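Local coordinates for sulfhydryl oxidase 1 (Homo sapiens, PDB 3LLK), which uses its flavin adenine dinucleotide to catalyse the oxidation of thiols to disulfides, passing the electrons to molecular oxygen, at residues Leu61-Arg75 with Phe85-Leu99. Numbering follows the deposited sequence.
Sequences LVQNFLHSVNEWLKR and FFKTALDDRKEGAVL
Trp72 lays its indole on Ala89, whose CB sits 3.8 Å from the centroid of the Trp72 six-membered ring in a CH-pi contact; the small methyl lets the indole lie flat on it. The ring swings over to it because CG is anti to the backbone N (chi1 180°). Trp72 CZ3 meets the edge of the Phe86 ring, 3.6 Å from Phe86 CD1. On this buried flank Val69 and Leu73 fill in against Phe86, and Leu27 of helix 16-30 touches both Phe65 and Phe86. At the surface-facing end Trp72 CZ2 lies over a face of Phe85, the two planes oblique at 58°. The helices form a nearly antiparallel pair (147°) within the FAD-dependent sulfhydryl oxidase family region; a Schellman motif with Lys94 at C' then leads into helix 95-98, where Val98 CG1 lies 3.7 Å from Val62 CG2. The solvent side holds the partly exposed Ser68 and Arg93. Here the extended chain of Arg93 reaches along helix 61-75, its NE making weak bonds to Ser68 OG (2.8 Å) and Ser68 O, with Trp72 CB over one guanidinium face. Arg93 NH1 bonds Ala89 O at 2.9 Å, near the guanidinium plane, and a water links Arg93 NH2 to Ser68 O.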
loop_
_atom_site.group_PDB
_atom_site.type_symbol
_atom_site.label_atom_id
_atom_site.label_comp_id
_atom_site.label_asym_id
_atom_site.label_seq_id
_atom_site.Cartn_x
_atom_site.Cartn_y
_atom_site.Cartn_z
ATOM N N LEU A 61 9.504 -2.282 -17.514
ATOM C CA LEU A 61 9.720 -3.697 -17.224
ATOM C C LEU A 61 8.798 -4.203 -16.111
ATOM O O LEU A 61 8.272 -5.314 -16.189
ATOM C CB LEU A 61 11.175 -3.952 -16.823
ATOM C CG LEU A 61 12.188 -4.239 -17.931
ATOM C CD1 LEU A 61 13.579 -4.366 -17.323
ATOM C CD2 LEU A 61 11.796 -5.518 -18.660
ATOM N N VAL A 62 8.614 -3.386 -15.077
ATOM C CA VAL A 62 7.768 -3.762 -13.947
ATOM C C VAL A 62 6.291 -3.793 -14.340
ATOM O O VAL A 62 5.557 -4.701 -13.948
ATOM C CB VAL A 62 7.982 -2.802 -12.746
ATOM C CG1 VAL A 62 6.962 -3.087 -11.639
ATOM C CG2 VAL A 62 9.388 -2.982 -12.196
ATOM N N GLN A 63 5.853 -2.820 -15.131
ATOM C CA GLN A 63 4.460 -2.801 -15.549
ATOM C C GLN A 63 4.179 -3.989 -16.463
ATOM O O GLN A 63 3.093 -4.571 -16.414
ATOM C CB GLN A 63 4.132 -1.487 -16.258
ATOM C CG GLN A 63 2.772 -0.918 -15.886
ATOM C CD GLN A 63 2.523 -0.917 -14.382
ATOM O OE1 GLN A 63 3.428 -0.664 -13.582
ATOM N NE2 GLN A 63 1.287 -1.195 -13.994
ATOM N N ASN A 64 5.157 -4.355 -17.294
ATOM C CA ASN A 64 4.987 -5.494 -18.189
ATOM C C ASN A 64 4.903 -6.773 -17.349
ATOM O O ASN A 64 4.157 -7.693 -17.665
ATOM C CB ASN A 64 6.166 -5.601 -19.164
ATOM C CG ASN A 64 6.061 -6.819 -20.073
ATOM O OD1 ASN A 64 5.183 -6.887 -20.937
ATOM N ND2 ASN A 64 6.944 -7.798 -19.866
ATOM N N PHE A 65 5.694 -6.819 -16.285
ATOM C CA PHE A 65 5.725 -7.961 -15.382
ATOM C C PHE A 65 4.369 -8.122 -14.672
ATOM O O PHE A 65 3.828 -9.226 -14.592
ATOM C CB PHE A 65 6.836 -7.756 -14.353
ATOM C CG PHE A 65 6.770 -8.696 -13.192
ATOM C CD1 PHE A 65 7.205 -10.009 -13.315
ATOM C CD2 PHE A 65 6.279 -8.260 -11.966
ATOM C CE1 PHE A 65 7.154 -10.878 -12.230
ATOM C CE2 PHE A 65 6.226 -9.118 -10.875
ATOM C CZ PHE A 65 6.665 -10.429 -11.008
ATOM N N LEU A 66 3.823 -7.025 -14.159
ATOM C CA LEU A 66 2.533 -7.083 -13.473
ATOM C C LEU A 66 1.406 -7.494 -14.418
ATOM O O LEU A 66 0.514 -8.261 -14.038
ATOM C CB LEU A 66 2.215 -5.733 -12.817
ATOM C CG LEU A 66 3.167 -5.367 -11.672
ATOM C CD1 LEU A 66 2.964 -3.908 -11.270
ATOM C CD2 LEU A 66 2.928 -6.313 -10.485
ATOM N N HIS A 67 1.435 -6.988 -15.650
ATOM C CA HIS A 67 0.406 -7.344 -16.630
ATOM C C HIS A 67 0.514 -8.835 -16.966
ATOM O O HIS A 67 -0.502 -9.523 -17.131
ATOM C CB HIS A 67 0.580 -6.508 -17.906
ATOM C CG HIS A 67 -0.323 -6.921 -19.028
ATOM N ND1 HIS A 67 -1.644 -6.534 -19.104
ATOM C CD2 HIS A 67 -0.106 -7.728 -20.094
ATOM C CE1 HIS A 67 -2.203 -7.087 -20.167
ATOM N NE2 HIS A 67 -1.290 -7.816 -20.784
ATOM N N SER A 68 1.743 -9.339 -17.050
ATOM C CA SER A 68 1.956 -10.753 -17.371
ATOM C C SER A 68 1.463 -11.656 -16.235
ATOM O O SER A 68 0.889 -12.713 -16.484
ATOM C CB SER A 68 3.440 -11.019 -17.653
ATOM O OG SER A 68 3.668 -12.373 -18.010
ATOM N N VAL A 69 1.679 -11.239 -14.991
ATOM C CA VAL A 69 1.222 -12.030 -13.850
ATOM C C VAL A 69 -0.296 -11.944 -13.768
ATOM O O VAL A 69 -0.968 -12.942 -13.536
ATOM C CB VAL A 69 1.827 -11.524 -12.522
ATOM C CG1 VAL A 69 1.220 -12.283 -11.358
ATOM C CG2 VAL A 69 3.353 -11.715 -12.537
ATOM N N ASN A 70 -0.828 -10.742 -13.980
ATOM C CA ASN A 70 -2.267 -10.518 -13.941
ATOM C C ASN A 70 -2.964 -11.447 -14.941
ATOM O O ASN A 70 -3.936 -12.126 -14.598
ATOM C CB ASN A 70 -2.587 -9.062 -14.290
ATOM C CG ASN A 70 -4.034 -8.702 -14.014
ATOM O OD1 ASN A 70 -4.608 -7.843 -14.683
ATOM N ND2 ASN A 70 -4.626 -9.344 -13.020
ATOM N N GLU A 71 -2.457 -11.473 -16.173
ATOM C CA GLU A 71 -3.035 -12.308 -17.226
ATOM C C GLU A 71 -2.899 -13.802 -16.933
ATOM O O GLU A 71 -3.805 -14.586 -17.225
ATOM C CB GLU A 71 -2.395 -11.974 -18.578
ATOM C CG GLU A 71 -2.821 -10.623 -19.123
ATOM C CD GLU A 71 -4.330 -10.422 -19.050
ATOM O OE1 GLU A 71 -5.077 -11.310 -19.518
ATOM O OE2 GLU A 71 -4.775 -9.377 -18.529
ATOM N N TRP A 72 -1.772 -14.196 -16.350
ATOM C CA TRP A 72 -1.576 -15.596 -16.005
ATOM C C TRP A 72 -2.650 -16.016 -14.995
ATOM O O TRP A 72 -3.229 -17.097 -15.103
ATOM C CB TRP A 72 -0.198 -15.812 -15.387
ATOM C CG TRP A 72 0.046 -17.237 -15.013
ATOM C CD1 TRP A 72 0.471 -18.242 -15.836
ATOM C CD2 TRP A 72 -0.144 -17.829 -13.720
ATOM N NE1 TRP A 72 0.562 -19.422 -15.136
ATOM C CE2 TRP A 72 0.188 -19.198 -13.834
ATOM C CE3 TRP A 72 -0.566 -17.337 -12.476
ATOM C CZ2 TRP A 72 0.112 -20.085 -12.751
ATOM C CZ3 TRP A 72 -0.642 -18.219 -11.396
ATOM C CH2 TRP A 72 -0.304 -19.578 -11.543
ATOM N N LEU A 73 -2.899 -15.158 -14.009
ATOM C CA LEU A 73 -3.905 -15.431 -12.983
ATOM C C LEU A 73 -5.295 -15.544 -13.595
ATOM O O LEU A 73 -6.057 -16.454 -13.259
ATOM C CB LEU A 73 -3.916 -14.323 -11.926
ATOM C CG LEU A 73 -2.793 -14.335 -10.890
ATOM C CD1 LEU A 73 -2.856 -13.075 -10.032
ATOM C CD2 LEU A 73 -2.932 -15.579 -10.024
ATOM N N LYS A 74 -5.617 -14.605 -14.484
ATOM C CA LYS A 74 -6.912 -14.582 -15.148
ATOM C C LYS A 74 -7.166 -15.857 -15.945
ATOM O O LYS A 74 -8.306 -16.287 -16.079
ATOM C CB LYS A 74 -7.013 -13.357 -16.066
ATOM C CG LYS A 74 -7.248 -12.048 -15.315
ATOM C CD LYS A 74 -6.976 -10.823 -16.179
ATOM C CE LYS A 74 -7.875 -10.770 -17.398
ATOM N NZ LYS A 74 -7.525 -9.630 -18.293
ATOM N N ARG A 75 -6.105 -16.466 -16.464
ATOM C CA ARG A 75 -6.247 -17.694 -17.236
ATOM C C ARG A 75 -6.477 -18.940 -16.386
ATOM O O ARG A 75 -7.122 -19.882 -16.840
ATOM C CB ARG A 75 -5.029 -17.907 -18.133
ATOM C CG ARG A 75 -5.094 -17.130 -19.425
ATOM C CD ARG A 75 -3.831 -17.329 -20.216
ATOM N NE ARG A 75 -2.689 -16.737 -19.530
ATOM C CZ ARG A 75 -1.424 -16.980 -19.850
ATOM N NH1 ARG A 75 -1.141 -17.809 -20.847
ATOM N NH2 ARG A 75 -0.445 -16.396 -19.177
ATOM N N PHE A 85 3.049 -23.491 -7.783
ATOM C CA PHE A 85 2.679 -23.238 -9.169
ATOM C C PHE A 85 2.760 -21.735 -9.469
ATOM O O PHE A 85 3.151 -21.332 -10.561
ATOM C CB PHE A 85 1.259 -23.755 -9.411
ATOM C CG PHE A 85 0.862 -23.798 -10.857
ATOM C CD1 PHE A 85 1.713 -24.350 -11.813
ATOM C CD2 PHE A 85 -0.376 -23.313 -11.264
ATOM C CE1 PHE A 85 1.334 -24.423 -13.159
ATOM C CE2 PHE A 85 -0.766 -23.381 -12.607
ATOM C CZ PHE A 85 0.089 -23.935 -13.552
ATOM N N PHE A 86 2.382 -20.912 -8.494
ATOM C CA PHE A 86 2.442 -19.459 -8.639
ATOM C C PHE A 86 3.913 -19.014 -8.640
ATOM O O PHE A 86 4.288 -18.095 -9.362
ATOM C CB PHE A 86 1.694 -18.792 -7.481
ATOM C CG PHE A 86 1.613 -17.279 -7.572
ATOM C CD1 PHE A 86 0.889 -16.666 -8.585
ATOM C CD2 PHE A 86 2.212 -16.478 -6.600
ATOM C CE1 PHE A 86 0.749 -15.269 -8.633
ATOM C CE2 PHE A 86 2.082 -15.080 -6.633
ATOM C CZ PHE A 86 1.344 -14.477 -7.653
ATOM N N LYS A 87 4.741 -19.670 -7.828
ATOM C CA LYS A 87 6.169 -19.342 -7.748
ATOM C C LYS A 87 6.846 -19.591 -9.094
ATOM O O LYS A 87 7.743 -18.843 -9.506
ATOM C CB LYS A 87 6.867 -20.192 -6.685
ATOM C CG LYS A 87 8.392 -20.079 -6.698
ATOM C CD LYS A 87 9.021 -20.886 -5.575
ATOM C CE LYS A 87 10.530 -20.850 -5.653
ATOM N NZ LYS A 87 11.004 -21.436 -6.943
ATOM N N THR A 88 6.427 -20.665 -9.756
ATOM C CA THR A 88 6.975 -21.015 -11.054
ATOM C C THR A 88 6.621 -19.930 -12.067
ATOM O O THR A 88 7.445 -19.579 -12.912
ATOM C CB THR A 88 6.444 -22.383 -11.523
ATOM O OG1 THR A 88 6.893 -23.397 -10.611
ATOM C CG2 THR A 88 6.950 -22.715 -12.917
ATOM N N ALA A 89 5.406 -19.387 -11.967
ATOM C CA ALA A 89 4.960 -18.335 -12.872
ATOM C C ALA A 89 5.770 -17.051 -12.655
ATOM O O ALA A 89 6.080 -16.331 -13.607
ATOM C CB ALA A 89 3.466 -18.061 -12.666
ATOM N N LEU A 90 6.097 -16.767 -11.397
ATOM C CA LEU A 90 6.892 -15.591 -11.053
ATOM C C LEU A 90 8.308 -15.784 -11.602
ATOM O O LEU A 90 8.867 -14.880 -12.222
ATOM C CB LEU A 90 6.962 -15.406 -9.530
ATOM C CG LEU A 90 5.664 -15.143 -8.756
ATOM C CD1 LEU A 90 5.971 -15.048 -7.273
ATOM C CD2 LEU A 90 5.013 -13.855 -9.243
ATOM N N ASP A 91 8.877 -16.967 -11.373
ATOM C CA ASP A 91 10.229 -17.273 -11.841
ATOM C C ASP A 91 10.302 -17.184 -13.364
ATOM O O ASP A 91 11.248 -16.622 -13.905
ATOM C CB ASP A 91 10.672 -18.678 -11.401
ATOM C CG ASP A 91 10.706 -18.845 -9.885
ATOM O OD1 ASP A 91 10.769 -17.828 -9.158
ATOM O OD2 ASP A 91 10.684 -20.010 -9.420
ATOM N N ASP A 92 9.295 -17.729 -14.046
ATOM C CA ASP A 92 9.257 -17.703 -15.507
ATOM C C ASP A 92 9.223 -16.284 -16.043
ATOM O O ASP A 92 9.749 -16.004 -17.125
ATOM C CB ASP A 92 8.039 -18.455 -16.038
ATOM C CG ASP A 92 8.192 -19.955 -15.929
ATOM O OD1 ASP A 92 9.292 -20.412 -15.549
ATOM O OD2 ASP A 92 7.214 -20.669 -16.232
ATOM N N ARG A 93 8.606 -15.392 -15.277
ATOM C CA ARG A 93 8.493 -14.003 -15.675
ATOM C C ARG A 93 9.632 -13.153 -15.118
ATOM O O ARG A 93 9.574 -11.926 -15.130
ATOM C CB ARG A 93 7.119 -13.482 -15.259
ATOM C CG ARG A 93 6.024 -14.196 -16.047
ATOM C CD ARG A 93 4.611 -13.990 -15.513
ATOM N NE ARG A 93 3.645 -14.676 -16.370
ATOM C CZ ARG A 93 3.558 -16.001 -16.513
ATOM N NH1 ARG A 93 4.373 -16.808 -15.844
ATOM N NH2 ARG A 93 2.670 -16.520 -17.354
ATOM N N LYS A 94 10.672 -13.832 -14.642
ATOM C CA LYS A 94 11.875 -13.192 -14.111
ATOM C C LYS A 94 11.651 -12.083 -13.076
ATOM O O LYS A 94 12.291 -11.028 -13.152
ATOM C CB LYS A 94 12.701 -12.626 -15.284
ATOM C CG LYS A 94 12.936 -13.619 -16.418
ATOM C CD LYS A 94 13.884 -13.077 -17.489
ATOM C CE LYS A 94 15.293 -12.865 -16.929
ATOM N NZ LYS A 94 16.310 -12.607 -17.994
ATOM N N GLU A 95 10.781 -12.313 -12.093
ATOM C CA GLU A 95 10.525 -11.273 -11.096
ATOM C C GLU A 95 11.776 -10.869 -10.335
ATOM O O GLU A 95 11.891 -9.728 -9.885
ATOM C CB GLU A 95 9.433 -11.706 -10.107
ATOM C CG GLU A 95 9.874 -12.555 -8.931
ATOM C CD GLU A 95 10.573 -11.766 -7.838
ATOM O OE1 GLU A 95 10.059 -10.707 -7.412
ATOM O OE2 GLU A 95 11.642 -12.223 -7.393
ATOM N N GLY A 96 12.705 -11.808 -10.184
ATOM C CA GLY A 96 13.943 -11.515 -9.484
ATOM C C GLY A 96 14.782 -10.511 -10.257
ATOM O O GLY A 96 15.401 -9.622 -9.676
ATOM N N ALA A 97 14.803 -10.651 -11.577
ATOM C CA ALA A 97 15.563 -9.732 -12.416
ATOM C C ALA A 97 14.832 -8.387 -12.508
ATOM O O ALA A 97 15.445 -7.325 -12.385
ATOM C CB ALA A 97 15.762 -10.334 -13.815
ATOM N N VAL A 98 13.519 -8.450 -12.712
ATOM C CA VAL A 98 12.678 -7.262 -12.822
ATOM C C VAL A 98 12.586 -6.458 -11.523
ATOM O O VAL A 98 12.673 -5.233 -11.543
ATOM C CB VAL A 98 11.253 -7.651 -13.276
ATOM C CG1 VAL A 98 10.348 -6.426 -13.302
ATOM C CG2 VAL A 98 11.317 -8.301 -14.652
ATOM N N LEU A 99 12.394 -7.134 -10.394
ATOM C CA LEU A 99 12.312 -6.427 -9.123
ATOM C C LEU A 99 13.655 -6.538 -8.410
ATOM O O LEU A 99 14.529 -5.690 -8.595
ATOM C CB LEU A 99 11.178 -6.997 -8.262
ATOM C CG LEU A 99 9.780 -6.857 -8.894
ATOM C CD1 LEU A 99 8.744 -7.624 -8.068
ATOM C CD2 LEU A 99 9.399 -5.372 -8.996
HETATM O O HOH W 1 0.983 -14.198 -18.701
#